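Iron Super-Oxide Dismutase (Plasmodium knowlesi, PDB 2AWP) probably uses an iron cofactor to convert toxic superoxide radicals into hydrogen peroxide and molecular oxygen. Local coordinates at residues Phe104-His118 and Arg172-Trp185. Residues are numbered along the deposited sequence; the frame is centred on the assembly and turned at random.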
loop_
_atom_site.group_PDB
_atom_site.type_symbol
_atom_site.label_atom_id
_atom_site.label_comp_id
_atom_site.label_asym_id
_atom_site.label_seq_id
_atom_site.Cartn_x
_atom_site.Cartn_y
_atom_site.Cartn_z
ATOM N N PHE A 104 -21.786 -6.541 19.953
ATOM C CA PHE A 104 -20.417 -6.793 19.509
ATOM C C PHE A 104 -20.385 -7.406 18.111
ATOM O O PHE A 104 -19.573 -7.000 17.288
ATOM C CB PHE A 104 -19.610 -7.649 20.505
ATOM C CG PHE A 104 -18.269 -8.065 19.972
ATOM C CD1 PHE A 104 -17.288 -7.105 19.676
ATOM C CD2 PHE A 104 -18.001 -9.412 19.708
ATOM C CE1 PHE A 104 -16.036 -7.490 19.175
ATOM C CE2 PHE A 104 -16.755 -9.801 19.195
ATOM C CZ PHE A 104 -15.785 -8.839 18.933
ATOM N N ASN A 105 -21.260 -8.372 17.828
ATOM C CA ASN A 105 -21.278 -8.968 16.476
ATOM C C ASN A 105 -21.540 -7.971 15.356
ATOM O O ASN A 105 -20.945 -8.069 14.272
ATOM C CB ASN A 105 -22.233 -10.159 16.356
ATOM C CG ASN A 105 -21.614 -11.468 16.868
ATOM O OD1 ASN A 105 -22.339 -12.405 17.220
ATOM N ND2 ASN A 105 -20.262 -11.530 16.943
ATOM N N ASN A 106 -22.437 -7.020 15.595
ATOM C CA ASN A 106 -22.665 -5.963 14.618
ATOM C C ASN A 106 -21.380 -5.181 14.401
ATOM O O ASN A 106 -20.985 -4.952 13.256
ATOM C CB ASN A 106 -23.826 -5.035 15.017
ATOM C CG ASN A 106 -25.196 -5.744 14.963
ATOM O OD1 ASN A 106 -25.322 -6.852 14.420
ATOM N ND2 ASN A 106 -26.213 -5.120 15.557
ATOM N N PHE A 107 -20.735 -4.759 15.487
ATOM C CA PHE A 107 -19.492 -3.999 15.358
ATOM C C PHE A 107 -18.431 -4.805 14.565
ATOM O O PHE A 107 -17.794 -4.280 13.633
ATOM C CB PHE A 107 -18.962 -3.557 16.730
ATOM C CG PHE A 107 -17.513 -3.190 16.713
ATOM C CD1 PHE A 107 -17.080 -2.061 16.033
ATOM C CD2 PHE A 107 -16.568 -4.009 17.342
ATOM C CE1 PHE A 107 -15.704 -1.752 15.972
ATOM C CE2 PHE A 107 -15.209 -3.694 17.318
ATOM C CZ PHE A 107 -14.778 -2.559 16.639
ATOM N N LYS A 108 -18.279 -6.082 14.933
ATOM C CA LYS A 108 -17.282 -6.983 14.344
ATOM C C LYS A 108 -17.494 -7.116 12.835
ATOM O O LYS A 108 -16.527 -7.059 12.039
ATOM C CB LYS A 108 -17.398 -8.366 15.012
ATOM C CG LYS A 108 -16.397 -9.387 14.512
ATOM C CD LYS A 108 -16.262 -10.519 15.528
ATOM C CE LYS A 108 -15.532 -11.690 14.924
ATOM N NZ LYS A 108 -15.561 -12.821 15.871
ATOM N N ASN A 109 -18.765 -7.272 12.449
ATOM C CA ASN A 109 -19.155 -7.343 11.043
ATOM C C ASN A 109 -18.828 -6.103 10.228
ATOM O O ASN A 109 -18.238 -6.224 9.152
ATOM C CB ASN A 109 -20.617 -7.745 10.881
ATOM C CG ASN A 109 -20.843 -9.218 11.223
ATOM O OD1 ASN A 109 -19.894 -10.005 11.260
ATOM N ND2 ASN A 109 -22.095 -9.594 11.492
ATOM N N GLU A 110 -19.213 -4.925 10.735
ATOM C CA GLU A 110 -18.921 -3.679 10.038
ATOM C C GLU A 110 -17.418 -3.399 10.003
ATOM O O GLU A 110 -16.907 -3.021 8.974
ATOM C CB GLU A 110 -19.653 -2.497 10.671
ATOM C CG GLU A 110 -21.133 -2.774 10.910
ATOM C CD GLU A 110 -21.839 -1.658 11.692
ATOM O OE1 GLU A 110 -21.339 -0.481 11.675
ATOM O OE2 GLU A 110 -22.875 -2.004 12.329
ATOM N N PHE A 111 -16.720 -3.596 11.117
ATOM C CA PHE A 111 -15.281 -3.361 11.154
ATOM C C PHE A 111 -14.541 -4.248 10.176
ATOM O O PHE A 111 -13.688 -3.754 9.448
ATOM C CB PHE A 111 -14.668 -3.516 12.554
ATOM C CG PHE A 111 -13.348 -2.805 12.711
ATOM C CD1 PHE A 111 -13.153 -1.531 12.176
ATOM C CD2 PHE A 111 -12.309 -3.386 13.424
ATOM C CE1 PHE A 111 -11.920 -0.850 12.333
ATOM C CE2 PHE A 111 -11.082 -2.707 13.608
ATOM C CZ PHE A 111 -10.895 -1.443 13.066
ATOM N N SER A 112 -14.894 -5.538 10.140
ATOM C CA SER A 112 -14.273 -6.492 9.219
ATOM C C SER A 112 -14.513 -6.094 7.759
ATOM O O SER A 112 -13.608 -6.201 6.925
ATOM C CB SER A 112 -14.792 -7.903 9.482
ATOM O OG SER A 112 -14.543 -8.291 10.835
ATOM N N ASN A 113 -15.729 -5.622 7.469
ATOM C CA ASN A 113 -16.104 -5.136 6.137
ATOM C C ASN A 113 -15.260 -3.940 5.700
ATOM O O ASN A 113 -14.717 -3.901 4.582
ATOM C CB ASN A 113 -17.586 -4.777 6.080
ATOM C CG ASN A 113 -18.484 -6.017 6.009
ATOM O OD1 ASN A 113 -18.010 -7.125 5.740
ATOM N ND2 ASN A 113 -19.788 -5.831 6.281
ATOM N N VAL A 114 -15.136 -2.980 6.594
ATOM C CA VAL A 114 -14.299 -1.818 6.321
ATOM C C VAL A 114 -12.838 -2.197 6.076
ATOM O O VAL A 114 -12.236 -1.748 5.087
ATOM C CB VAL A 114 -14.420 -0.748 7.435
ATOM C CG1 VAL A 114 -13.258 0.305 7.314
ATOM C CG2 VAL A 114 -15.787 -0.072 7.326
ATOM N N LEU A 115 -12.266 -2.977 6.996
ATOM C CA LEU A 115 -10.888 -3.477 6.885
ATOM C C LEU A 115 -10.640 -4.259 5.598
ATOM O O LEU A 115 -9.618 -4.052 4.914
ATOM C CB LEU A 115 -10.532 -4.363 8.114
ATOM C CG LEU A 115 -10.395 -3.585 9.429
ATOM C CD1 LEU A 115 -10.380 -4.540 10.595
ATOM C CD2 LEU A 115 -9.136 -2.665 9.456
ATOM N N CYS A 116 -11.566 -5.156 5.253
ATOM C CA CYS A 116 -11.454 -5.912 4.016
ATOM C C CYS A 116 -11.596 -5.066 2.763
ATOM O O CYS A 116 -11.007 -5.394 1.726
ATOM C CB CYS A 116 -12.472 -7.055 3.971
ATOM S SG CYS A 116 -12.080 -8.406 5.056
ATOM N N GLY A 117 -12.382 -3.995 2.854
ATOM C CA GLY A 117 -12.710 -3.200 1.685
ATOM C C GLY A 117 -11.698 -2.108 1.369
ATOM O O GLY A 117 -11.749 -1.533 0.299
ATOM N N HIS A 118 -10.764 -1.803 2.267
ATOM C CA HIS A 118 -9.887 -0.642 2.009
ATOM C C HIS A 118 -8.937 -0.869 0.830
ATOM O O HIS A 118 -8.204 -1.847 0.831
ATOM C CB HIS A 118 -9.074 -0.224 3.240
ATOM C CG HIS A 118 -8.407 1.108 3.062
ATOM N ND1 HIS A 118 -9.062 2.296 3.278
ATOM C CD2 HIS A 118 -7.158 1.437 2.643
ATOM C CE1 HIS A 118 -8.249 3.306 3.013
ATOM N NE2 HIS A 118 -7.087 2.810 2.625
ATOM N N ARG A 172 -6.313 -11.024 2.743
ATOM C CA ARG A 172 -6.557 -10.058 3.805
ATOM C C ARG A 172 -7.705 -10.493 4.712
ATOM O O ARG A 172 -7.597 -10.315 5.916
ATOM C CB ARG A 172 -6.838 -8.637 3.259
ATOM C CG ARG A 172 -6.788 -7.574 4.360
ATOM C CD ARG A 172 -7.285 -6.214 3.939
ATOM N NE ARG A 172 -6.467 -5.610 2.904
ATOM C CZ ARG A 172 -6.778 -4.480 2.279
ATOM N NH1 ARG A 172 -7.902 -3.822 2.596
ATOM N NH2 ARG A 172 -5.974 -4.014 1.323
ATOM N N PRO A 173 -8.825 -10.997 4.143
ATOM C CA PRO A 173 -9.921 -11.398 5.048
ATOM C C PRO A 173 -9.542 -12.395 6.126
ATOM O O PRO A 173 -10.072 -12.306 7.250
ATOM C CB PRO A 173 -10.949 -12.008 4.093
ATOM C CG PRO A 173 -10.751 -11.209 2.843
ATOM C CD PRO A 173 -9.243 -11.130 2.731
ATOM N N SER A 174 -8.646 -13.340 5.800
ATOM C CA SER A 174 -8.172 -14.300 6.794
ATOM C C SER A 174 -7.337 -13.632 7.856
ATOM O O SER A 174 -7.424 -13.993 9.020
ATOM C CB SER A 174 -7.409 -15.463 6.170
ATOM O OG SER A 174 -8.353 -16.276 5.505
ATOM N N TYR A 175 -6.541 -12.645 7.461
ATOM C CA TYR A 175 -5.812 -11.850 8.440
ATOM C C TYR A 175 -6.755 -11.105 9.388
ATOM O O TYR A 175 -6.499 -11.044 10.579
ATOM C CB TYR A 175 -4.912 -10.850 7.734
ATOM C CG TYR A 175 -4.480 -9.628 8.552
ATOM C CD1 TYR A 175 -3.533 -9.740 9.583
ATOM C CD2 TYR A 175 -4.970 -8.353 8.230
ATOM C CE1 TYR A 175 -3.122 -8.598 10.306
ATOM C CE2 TYR A 175 -4.580 -7.228 8.939
ATOM C CZ TYR A 175 -3.646 -7.352 9.973
ATOM O OH TYR A 175 -3.241 -6.221 10.640
ATOM N N VAL A 176 -7.794 -10.489 8.821
ATOM C CA VAL A 176 -8.789 -9.717 9.606
ATOM C C VAL A 176 -9.502 -10.650 10.596
ATOM O O VAL A 176 -9.646 -10.322 11.779
ATOM C CB VAL A 176 -9.773 -8.956 8.667
ATOM C CG1 VAL A 176 -10.986 -8.341 9.438
ATOM C CG2 VAL A 176 -9.007 -7.898 7.905
ATOM N N LYS A 177 -9.876 -11.836 10.133
ATOM C CA LYS A 177 -10.536 -12.822 10.982
ATOM C C LYS A 177 -9.636 -13.263 12.152
ATOM O O LYS A 177 -10.086 -13.344 13.296
ATOM C CB LYS A 177 -10.970 -14.023 10.122
ATOM C CG LYS A 177 -12.023 -14.915 10.756
ATOM C CD LYS A 177 -12.817 -15.683 9.671
ATOM C CE LYS A 177 -14.077 -14.940 9.258
ATOM N NZ LYS A 177 -15.248 -15.094 10.214
ATOM N N ALA A 178 -8.365 -13.539 11.863
ATOM C CA ALA A 178 -7.398 -13.940 12.878
ATOM C C ALA A 178 -7.124 -12.835 13.935
ATOM O O ALA A 178 -6.845 -13.108 15.122
ATOM C CB ALA A 178 -6.097 -14.392 12.195
ATOM N N TRP A 179 -7.205 -11.591 13.476
ATOM C CA TRP A 179 -6.936 -10.404 14.286
ATOM C C TRP A 179 -7.919 -10.276 15.466
ATOM O O TRP A 179 -7.533 -9.792 16.536
ATOM C CB TRP A 179 -6.997 -9.169 13.396
ATOM C CG TRP A 179 -6.719 -7.885 14.136
ATOM C CD1 TRP A 179 -5.487 -7.341 14.405
ATOM C CD2 TRP A 179 -7.688 -6.988 14.690
ATOM N NE1 TRP A 179 -5.633 -6.156 15.093
ATOM C CE2 TRP A 179 -6.975 -5.913 15.275
ATOM C CE3 TRP A 179 -9.096 -6.984 14.746
ATOM C CZ2 TRP A 179 -7.616 -4.842 15.911
ATOM C CZ3 TRP A 179 -9.727 -5.915 15.375
ATOM C CH2 TRP A 179 -8.982 -4.866 15.965
ATOM N N TRP A 180 -9.170 -10.731 15.266
ATOM C CA TRP A 180 -10.173 -10.789 16.339
ATOM C C TRP A 180 -9.720 -11.604 17.561
ATOM O O TRP A 180 -10.143 -11.333 18.690
ATOM C CB TRP A 180 -11.563 -11.212 15.791
ATOM C CG TRP A 180 -12.103 -10.140 14.834
ATOM C CD1 TRP A 180 -12.141 -10.205 13.468
ATOM C CD2 TRP A 180 -12.600 -8.829 15.184
ATOM N NE1 TRP A 180 -12.637 -9.034 12.948
ATOM C CE2 TRP A 180 -12.938 -8.175 13.969
ATOM C CE3 TRP A 180 -12.781 -8.147 16.399
ATOM C CZ2 TRP A 180 -13.481 -6.864 13.929
ATOM C CZ3 TRP A 180 -13.340 -6.846 16.375
ATOM C CH2 TRP A 180 -13.677 -6.222 15.144
ATOM N N ASN A 181 -8.781 -12.536 17.358
ATOM C CA ASN A 181 -8.193 -13.302 18.474
ATOM C C ASN A 181 -7.181 -12.510 19.307
ATOM O O ASN A 181 -6.751 -12.972 20.358
ATOM C CB ASN A 181 -7.502 -14.553 17.945
ATOM C CG ASN A 181 -8.454 -15.486 17.229
ATOM O OD1 ASN A 181 -9.343 -16.047 17.850
ATOM N ND2 ASN A 181 -8.272 -15.656 15.926
ATOM N N LEU A 182 -6.805 -11.332 18.829
ATOM C CA LEU A 182 -5.708 -10.535 19.411
ATOM C C LEU A 182 -6.138 -9.193 20.001
ATOM O O LEU A 182 -5.414 -8.628 20.834
ATOM C CB LEU A 182 -4.655 -10.269 18.330
ATOM C CG LEU A 182 -4.005 -11.470 17.622
ATOM C CD1 LEU A 182 -3.080 -10.931 16.507
ATOM C CD2 LEU A 182 -3.232 -12.380 18.610
ATOM N N VAL A 183 -7.317 -8.715 19.595
ATOM C CA VAL A 183 -7.878 -7.422 20.037
ATOM C C VAL A 183 -7.788 -7.223 21.540
ATOM O O VAL A 183 -8.303 -8.028 22.313
ATOM C CB VAL A 183 -9.389 -7.248 19.660
ATOM C CG1 VAL A 183 -9.872 -5.837 20.070
ATOM C CG2 VAL A 183 -9.602 -7.445 18.224
ATOM N N ASN A 184 -7.164 -6.121 21.940
ATOM C CA ASN A 184 -6.901 -5.848 23.333
ATOM C C ASN A 184 -7.931 -4.873 23.881
ATOM O O ASN A 184 -7.768 -3.663 23.722
ATOM C CB ASN A 184 -5.516 -5.217 23.449
ATOM C CG ASN A 184 -5.030 -5.133 24.859
ATOM O OD1 ASN A 184 -5.817 -5.086 25.807
ATOM N ND2 ASN A 184 -3.710 -5.086 25.014
ATOM N N TRP A 185 -8.952 -5.407 24.550
ATOM C CA TRP A 185 -10.033 -4.594 25.126
ATOM C C TRP A 185 -9.567 -3.774 26.316
ATOM O O TRP A 185 -10.125 -2.716 26.586
ATOM C CB TRP A 185 -11.207 -5.485 25.517
ATOM C CG TRP A 185 -11.739 -6.269 24.348
ATOM C CD1 TRP A 185 -11.710 -7.647 24.179
ATOM C CD2 TRP A 185 -12.349 -5.738 23.176
ATOM N NE1 TRP A 185 -12.299 -7.991 22.981
ATOM C CE2 TRP A 185 -12.703 -6.841 22.348
ATOM C CE3 TRP A 185 -12.655 -4.429 22.743
ATOM C CZ2 TRP A 185 -13.335 -6.671 21.102
ATOM C CZ3 TRP A 185 -13.290 -4.262 21.509
ATOM C CH2 TRP A 185 -13.633 -5.382 20.711
#
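Helix 104-117 and helix 172-179 pack with their axes 9.4 Å apart and their directions 145° from each other, roughly antiparallel; the backbones are nearest at C116 and P173, and W180 faces K108 across a wider gap. W180 fills that gap. Its indole lies between the aliphatic chain of K108, whose CG sits 3.8 Å from the centroid of the six-membered ring, and W179 over the opposite face. CG of K108, anti to the backbone N (chi1 -179°), starts an extended chain that runs across the indole. NE1 of W180 donates to OG of S112 at 2.9 Å, in a bent bond with the acceptor out of the ring plane, and OG passes its own hydrogen to K108 O one turn back. F107 CE2 meets the far rim of this indole at CH2, 3.7 Å away; F111 presents its edge to both W179 and W180, and F104 CE1 lies 3.4 Å from CZ2 of W185. W179, whose side chain is about 7 Å from that of D158, a probable iron ligand, carries this aromatic cluster towards the metal site. V176 fits against S112 and L115, and SG of C116 rests on the P173 ring. At the other end R172, bent at chi3 (-64°), sends NH1 to L115 O (2.9 Å) and H118 O (2.7 Å), both in the guanidinium plane, while NE donates to the OH of Y164. The cationic group thus satisfies one carbonyl of the last helical turn and one just beyond the helix, where the helix dipole probably favours it. Packing on both faces and one bent hydrogen bond therefore hold the W180 indole, and R172 ties down the helix end.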